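Local atomic coordinates of StAR-related lipid transfer protein 5 (Homo sapiens, PDB entry 2R55), a protein that probably binds cholesterol or related sterols through its START domain and may take part in their transport inside the cell. Residues L36-D41 and V191-T196; I148-T153 and C174-E179. All coordinates share one frame; numbering follows the deposited sequence.

Contact 1 (L36-D41 and V191-T196)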
loop_
_atom_site.group_PDB
_atom_site.type_symbol
_atom_site.label_atom_id
_atom_site.label_comp_id
_atom_site.label_asym_id
_atom_site.label_seq_id
_atom_site.Cartn_x
_atom_site.Cartn_y
_atom_site.Cartn_z
ATOM N N LEU A 36 -3.448 11.180 5.599
ATOM C CA LEU A 36 -4.689 11.924 5.729
ATOM C C LEU A 36 -4.755 13.102 4.749
ATOM O O LEU A 36 -5.793 13.339 4.117
ATOM C CB LEU A 36 -4.910 12.368 7.177
ATOM C CG LEU A 36 -6.350 12.772 7.543
ATOM C CD1 LEU A 36 -7.358 11.663 7.172
ATOM C CD2 LEU A 36 -6.498 13.201 9.026
ATOM N N GLN A 37 -3.638 13.813 4.597
ATOM C CA GLN A 37 -3.592 14.939 3.683
ATOM C C GLN A 37 -3.684 14.478 2.221
ATOM O O GLN A 37 -4.385 15.111 1.424
ATOM C CB GLN A 37 -2.387 15.859 3.971
ATOM C CG GLN A 37 -2.744 17.379 4.101
ATOM C CD GLN A 37 -3.906 17.666 5.085
ATOM O OE1 GLN A 37 -4.159 16.899 6.035
ATOM N NE2 GLN A 37 -4.613 18.783 4.858
ATOM N N TYR A 38 -3.052 13.349 1.886
ATOM C CA TYR A 38 -3.188 12.761 0.549
ATOM C C TYR A 38 -4.648 12.388 0.238
ATOM O O TYR A 38 -5.044 12.362 -0.921
ATOM C CB TYR A 38 -2.386 11.461 0.380
ATOM C CG TYR A 38 -0.884 11.482 0.579
ATOM C CD1 TYR A 38 -0.141 12.643 0.450
ATOM C CD2 TYR A 38 -0.208 10.302 0.857
ATOM C CE1 TYR A 38 1.238 12.627 0.632
ATOM C CE2 TYR A 38 1.146 10.283 1.041
ATOM C CZ TYR A 38 1.868 11.450 0.922
ATOM O OH TYR A 38 3.224 11.425 1.104
ATOM N N ARG A 39 -5.429 12.054 1.259
ATOM C CA ARG A 39 -6.778 11.581 1.033
ATOM C C ARG A 39 -7.693 12.763 0.745
ATOM O O ARG A 39 -8.631 12.672 -0.062
ATOM C CB ARG A 39 -7.268 10.785 2.246
ATOM C CG ARG A 39 -8.739 10.368 2.221
ATOM C CD ARG A 39 -9.090 9.619 0.964
ATOM N NE ARG A 39 -10.504 9.250 0.912
ATOM C CZ ARG A 39 -11.460 9.968 0.325
ATOM N NH1 ARG A 39 -11.163 11.111 -0.287
ATOM N NH2 ARG A 39 -12.705 9.519 0.340
ATOM N N ARG A 40 -7.409 13.880 1.402
ATOM C CA ARG A 40 -8.250 15.055 1.290
ATOM C C ARG A 40 -7.871 15.875 0.072
ATOM O O ARG A 40 -8.743 16.407 -0.594
ATOM C CB ARG A 40 -8.161 15.882 2.555
ATOM C CG ARG A 40 -8.675 15.132 3.767
ATOM C CD ARG A 40 -8.195 15.759 5.087
ATOM N NE ARG A 40 -9.055 15.269 6.155
ATOM C CZ ARG A 40 -8.921 15.541 7.450
ATOM N NH1 ARG A 40 -9.799 15.036 8.315
ATOM N NH2 ARG A 40 -7.921 16.301 7.887
ATOM N N ASP A 41 -6.582 15.958 -0.240
ATOM C CA ASP A 41 -6.135 16.848 -1.307
ATOM C C ASP A 41 -6.823 16.506 -2.621
ATOM O O ASP A 41 -6.966 15.331 -2.975
ATOM C CB ASP A 41 -4.620 16.762 -1.517
ATOM C CG ASP A 41 -3.815 17.383 -0.389
ATOM O OD1 ASP A 41 -4.314 18.274 0.351
ATOM O OD2 ASP A 41 -2.631 16.993 -0.260
ATOM N N VAL A 191 -9.663 3.637 -0.770
ATOM C CA VAL A 191 -8.715 4.566 -1.382
ATOM C C VAL A 191 -7.306 4.174 -0.938
ATOM O O VAL A 191 -7.022 4.072 0.270
ATOM C CB VAL A 191 -9.015 6.028 -1.002
ATOM C CG1 VAL A 191 -8.201 6.997 -1.872
ATOM C CG2 VAL A 191 -10.488 6.311 -1.146
ATOM N N THR A 192 -6.438 3.921 -1.917
ATOM C CA THR A 192 -5.113 3.402 -1.631
ATOM C C THR A 192 -4.064 4.268 -2.294
ATOM O O THR A 192 -4.269 4.771 -3.410
ATOM C CB THR A 192 -4.901 1.978 -2.167
ATOM O OG1 THR A 192 -4.906 2.009 -3.598
ATOM C CG2 THR A 192 -5.964 1.004 -1.681
ATOM N N PHE A 193 -2.923 4.410 -1.614
ATOM C CA PHE A 193 -1.801 5.144 -2.148
ATOM C C PHE A 193 -0.581 4.258 -2.244
ATOM O O PHE A 193 -0.170 3.652 -1.259
ATOM C CB PHE A 193 -1.505 6.363 -1.280
ATOM C CG PHE A 193 -2.637 7.313 -1.207
ATOM C CD1 PHE A 193 -2.830 8.247 -2.207
ATOM C CD2 PHE A 193 -3.549 7.240 -0.168
ATOM C CE1 PHE A 193 -3.898 9.109 -2.156
ATOM C CE2 PHE A 193 -4.625 8.103 -0.114
ATOM C CZ PHE A 193 -4.797 9.044 -1.107
ATOM N N PHE A 194 -0.022 4.190 -3.450
ATOM C CA PHE A 194 1.258 3.539 -3.705
ATOM C C PHE A 194 2.291 4.633 -3.826
ATOM O O PHE A 194 2.105 5.585 -4.587
ATOM C CB PHE A 194 1.177 2.743 -5.003
ATOM C CG PHE A 194 0.452 1.446 -4.864
ATOM C CD1 PHE A 194 -0.139 1.087 -3.651
ATOM C CD2 PHE A 194 0.323 0.597 -5.943
ATOM C CE1 PHE A 194 -0.809 -0.123 -3.523
ATOM C CE2 PHE A 194 -0.352 -0.612 -5.816
ATOM C CZ PHE A 194 -0.915 -0.968 -4.609
ATOM N N HIS A 195 3.366 4.519 -3.063
ATOM C CA HIS A 195 4.337 5.603 -2.965
ATOM C C HIS A 195 5.693 4.980 -2.964
ATOM O O HIS A 195 6.473 5.133 -2.025
ATOM C CB HIS A 195 4.139 6.333 -1.647
ATOM C CG HIS A 195 4.558 7.768 -1.679
ATOM N ND1 HIS A 195 4.162 8.669 -0.718
ATOM C CD2 HIS A 195 5.321 8.463 -2.557
ATOM C CE1 HIS A 195 4.674 9.854 -0.997
ATOM N NE2 HIS A 195 5.380 9.756 -2.106
ATOM N N THR A 196 5.970 4.255 -4.028
ATOM C CA THR A 196 7.022 3.257 -3.993
ATOM C C THR A 196 8.246 3.731 -4.715
ATOM O O THR A 196 8.143 4.281 -5.805
ATOM C CB THR A 196 6.515 2.007 -4.652
ATOM O OG1 THR A 196 5.442 1.498 -3.858
ATOM C CG2 THR A 196 7.618 0.957 -4.791
#

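Contact 2 (I148-T153 and C174-E179)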
loop_
_atom_site.group_PDB
_atom_site.type_symbol
_atom_site.label_atom_id
_atom_site.label_comp_id
_atom_site.label_asym_id
_atom_site.label_seq_id
_atom_site.Cartn_x
_atom_site.Cartn_y
_atom_site.Cartn_z
ATOM N N ILE A 148 -10.944 2.599 8.784
ATOM C CA ILE A 148 -9.753 1.941 9.282
ATOM C C ILE A 148 -8.707 2.192 8.197
ATOM O O ILE A 148 -9.013 2.100 7.004
ATOM C CB ILE A 148 -9.987 0.425 9.514
ATOM C CG1 ILE A 148 -11.355 0.175 10.166
ATOM C CG2 ILE A 148 -8.892 -0.159 10.403
ATOM C CD1 ILE A 148 -11.793 -1.280 10.222
ATOM N N SER A 149 -7.485 2.534 8.596
ATOM C CA SER A 149 -6.438 2.833 7.619
ATOM C C SER A 149 -5.114 2.132 7.905
ATOM O O SER A 149 -4.829 1.750 9.052
ATOM C CB SER A 149 -6.203 4.340 7.520
ATOM O OG SER A 149 -5.243 4.765 8.471
ATOM N N SER A 150 -4.306 1.971 6.853
ATOM C CA SER A 150 -2.968 1.459 7.016
ATOM C C SER A 150 -2.016 2.501 6.498
ATOM O O SER A 150 -2.252 3.122 5.454
ATOM C CB SER A 150 -2.773 0.115 6.304
ATOM O OG SER A 150 -3.138 0.175 4.936
ATOM N N ASN A 151 -0.930 2.682 7.234
ATOM C CA ASN A 151 -0.015 3.783 7.005
ATOM C C ASN A 151 1.394 3.250 7.151
ATOM O O ASN A 151 1.848 2.928 8.246
ATOM C CB ASN A 151 -0.283 4.896 8.023
ATOM C CG ASN A 151 -1.751 5.368 8.026
ATOM O OD1 ASN A 151 -2.141 6.237 7.249
ATOM N ND2 ASN A 151 -2.546 4.801 8.907
ATOM N N ALA A 152 2.085 3.151 6.027
ATOM C CA ALA A 152 3.331 2.447 5.979
ATOM C C ALA A 152 4.416 3.359 5.426
ATOM O O ALA A 152 4.175 4.096 4.480
ATOM C CB ALA A 152 3.154 1.223 5.119
ATOM N N THR A 153 5.596 3.337 6.046
ATOM C CA THR A 153 6.773 4.010 5.489
ATOM C C THR A 153 8.043 3.154 5.661
ATOM O O THR A 153 8.116 2.349 6.571
ATOM C CB THR A 153 6.963 5.443 6.070
ATOM O OG1 THR A 153 7.524 6.306 5.072
ATOM C CG2 THR A 153 7.888 5.446 7.284
ATOM N N CYS A 174 2.355 5.520 2.513
ATOM C CA CYS A 174 1.448 4.801 1.625
ATOM C C CYS A 174 0.537 3.911 2.428
ATOM O O CYS A 174 0.728 3.752 3.630
ATOM C CB CYS A 174 2.217 3.905 0.650
ATOM S SG CYS A 174 3.239 2.610 1.385
ATOM N N GLY A 175 -0.437 3.313 1.747
ATOM C CA GLY A 175 -1.321 2.355 2.384
ATOM C C GLY A 175 -2.750 2.481 1.924
ATOM O O GLY A 175 -3.022 2.872 0.787
ATOM N N CYS A 176 -3.662 2.168 2.829
ATOM C CA CYS A 176 -5.070 2.021 2.513
ATOM C C CYS A 176 -5.977 2.733 3.484
ATOM O O CYS A 176 -5.766 2.659 4.692
ATOM C CB CYS A 176 -5.443 0.554 2.580
ATOM S SG CYS A 176 -4.961 -0.258 1.129
ATOM N N PHE A 177 -6.999 3.383 2.934
ATOM C CA PHE A 177 -8.156 3.838 3.702
ATOM C C PHE A 177 -9.375 2.931 3.430
ATOM O O PHE A 177 -9.827 2.799 2.282
ATOM C CB PHE A 177 -8.486 5.290 3.352
ATOM C CG PHE A 177 -7.499 6.288 3.883
ATOM C CD1 PHE A 177 -6.378 6.645 3.137
ATOM C CD2 PHE A 177 -7.697 6.891 5.127
ATOM C CE1 PHE A 177 -5.453 7.599 3.618
ATOM C CE2 PHE A 177 -6.783 7.831 5.622
ATOM C CZ PHE A 177 -5.644 8.185 4.855
ATOM N N CYS A 178 -9.880 2.284 4.474
ATOM C CA CYS A 178 -11.111 1.488 4.375
ATOM C C CYS A 178 -12.261 2.277 5.001
ATOM O O CYS A 178 -12.308 2.417 6.219
ATOM C CB CYS A 178 -10.947 0.156 5.110
ATOM S SG CYS A 178 -9.664 -0.959 4.498
ATOM N N GLU A 179 -13.171 2.791 4.170
ATOM C CA GLU A 179 -14.195 3.756 4.631
ATOM C C GLU A 179 -15.610 3.208 4.485
ATOM O O GLU A 179 -16.040 2.901 3.374
ATOM C CB GLU A 179 -14.095 5.111 3.892
ATOM C CG GLU A 179 -12.656 5.600 3.607
ATOM C CD GLU A 179 -12.579 6.808 2.655
ATOM O OE1 GLU A 179 -13.437 6.961 1.755
ATOM O OE2 GLU A 179 -11.642 7.610 2.803
#

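Contact 1 (L36-D41 and V191-T196)
Tyr38, Phe193 and His195 form an aromatic cluster that fastens the N-terminal helix 21-40 onto strand 188-197 in the helix-grip fold of a START domain. The segment axes cross at 117°, so the last turn of the helix lies athwart the strand, which sends alternate side chains, Val191, Phe193 and His195, to meet it. The aromatic contacts come first. Tyr38 and Phe193 are edge-to-face, the edge of the tyrosine ring turned to the face of the phenylalanine, with centroids 5.7 Å apart. The same face receives a CH-pi contact, Tyr38 CB standing 3.9 Å from the Phe193 ring centroid. In Tyr38, CG is anti to the carbonyl carbon (chi1 -59°), which carries the phenol past Phe193 to His195. Van der Waals packing makes up the other flank, where the Arg39 side chain crosses Val191 at about a right angle and its NE lies 3.6 Å from Val191 CG2. That guanidinium takes its charge partner from Glu179, through a salt bridge at NE. Polar groups are satisfied mainly by neighbours: His195 ND1 is hydrogen-bonded to Pro173 O and NE2 to Ser61 OG, two holds that would fix the rotation of the imidazole. His195 CE1 lies between those nitrogens at the edge of the imidazole, and Tyr38 OH sits in that ring's plane, 3.0 Å from this carbon.

Contact 2 (I148-T153 and C174-E179)
Ser150 and Cys176 meet at the middle of an antiparallel strand pair in the curved sheet of the START helix-grip fold, where side chain and backbone share one N-H. Cys176 N donates both to Ser150 OG, at 2.9 Å, and to Ser150 O, at 3.1 Å; neither bond is straight, as expected of a bifurcated donor. Ser150 OG reaches it because chi1 (54°) tucks the hydroxyl between the backbone N and the carbonyl carbon. In return Ser150 N donates to Cys176 O at 2.7 Å. With an alanine here, Cys176 N would probably be left with only the longer bond to Ser150 O. The ladder is firmer at Ile148 and Cys178, a hydrogen-bonded pair in which Cys178 N lies almost in line with the carbonyl of Ile148, 2.7 Å from its O. Gly175 brings its CA to 3.3 Å from Ser150 O, and any CB there would clash with that oxygen. On the face bearing Ser149 and Phe177, Ser149 CB lies 3.8 Å from Phe177 CD2. A second shell steadies Ser149: Asn151 ND2 donates to Ser149 OG at 2.7 Å and also bonds Leu139 O. Helix 21-40 packs on this face, Met35 touching Asn151 and Phe177, while Trp83 of helix 79-86 meets Ile148 and Cys178 on the other; strands 132-142 and 188-197 flank the pair within the sheet.

Contacts 1 and 2 share one sheet, in which strands 188-197 and 167-180 are antiparallel neighbours, and their centres lie about 8 Å apart. A probable backbone hydrogen bond, Phe177 N to Val191 O at 2.8 Å, runs between them, and the salt bridge of Arg39 NE with Glu179 OE2, at 2.7 Å, ties the helix of contact 1 to a strand of contact 2. Phe177 also packs on Phe193, extending the layer beneath helix 21-40. Thr192 and Cys176 turn the other way and pack on each other; on that side helix 204-227 touches Thr192, and START domains generally enclose their lipid between sheet and C-terminal helix.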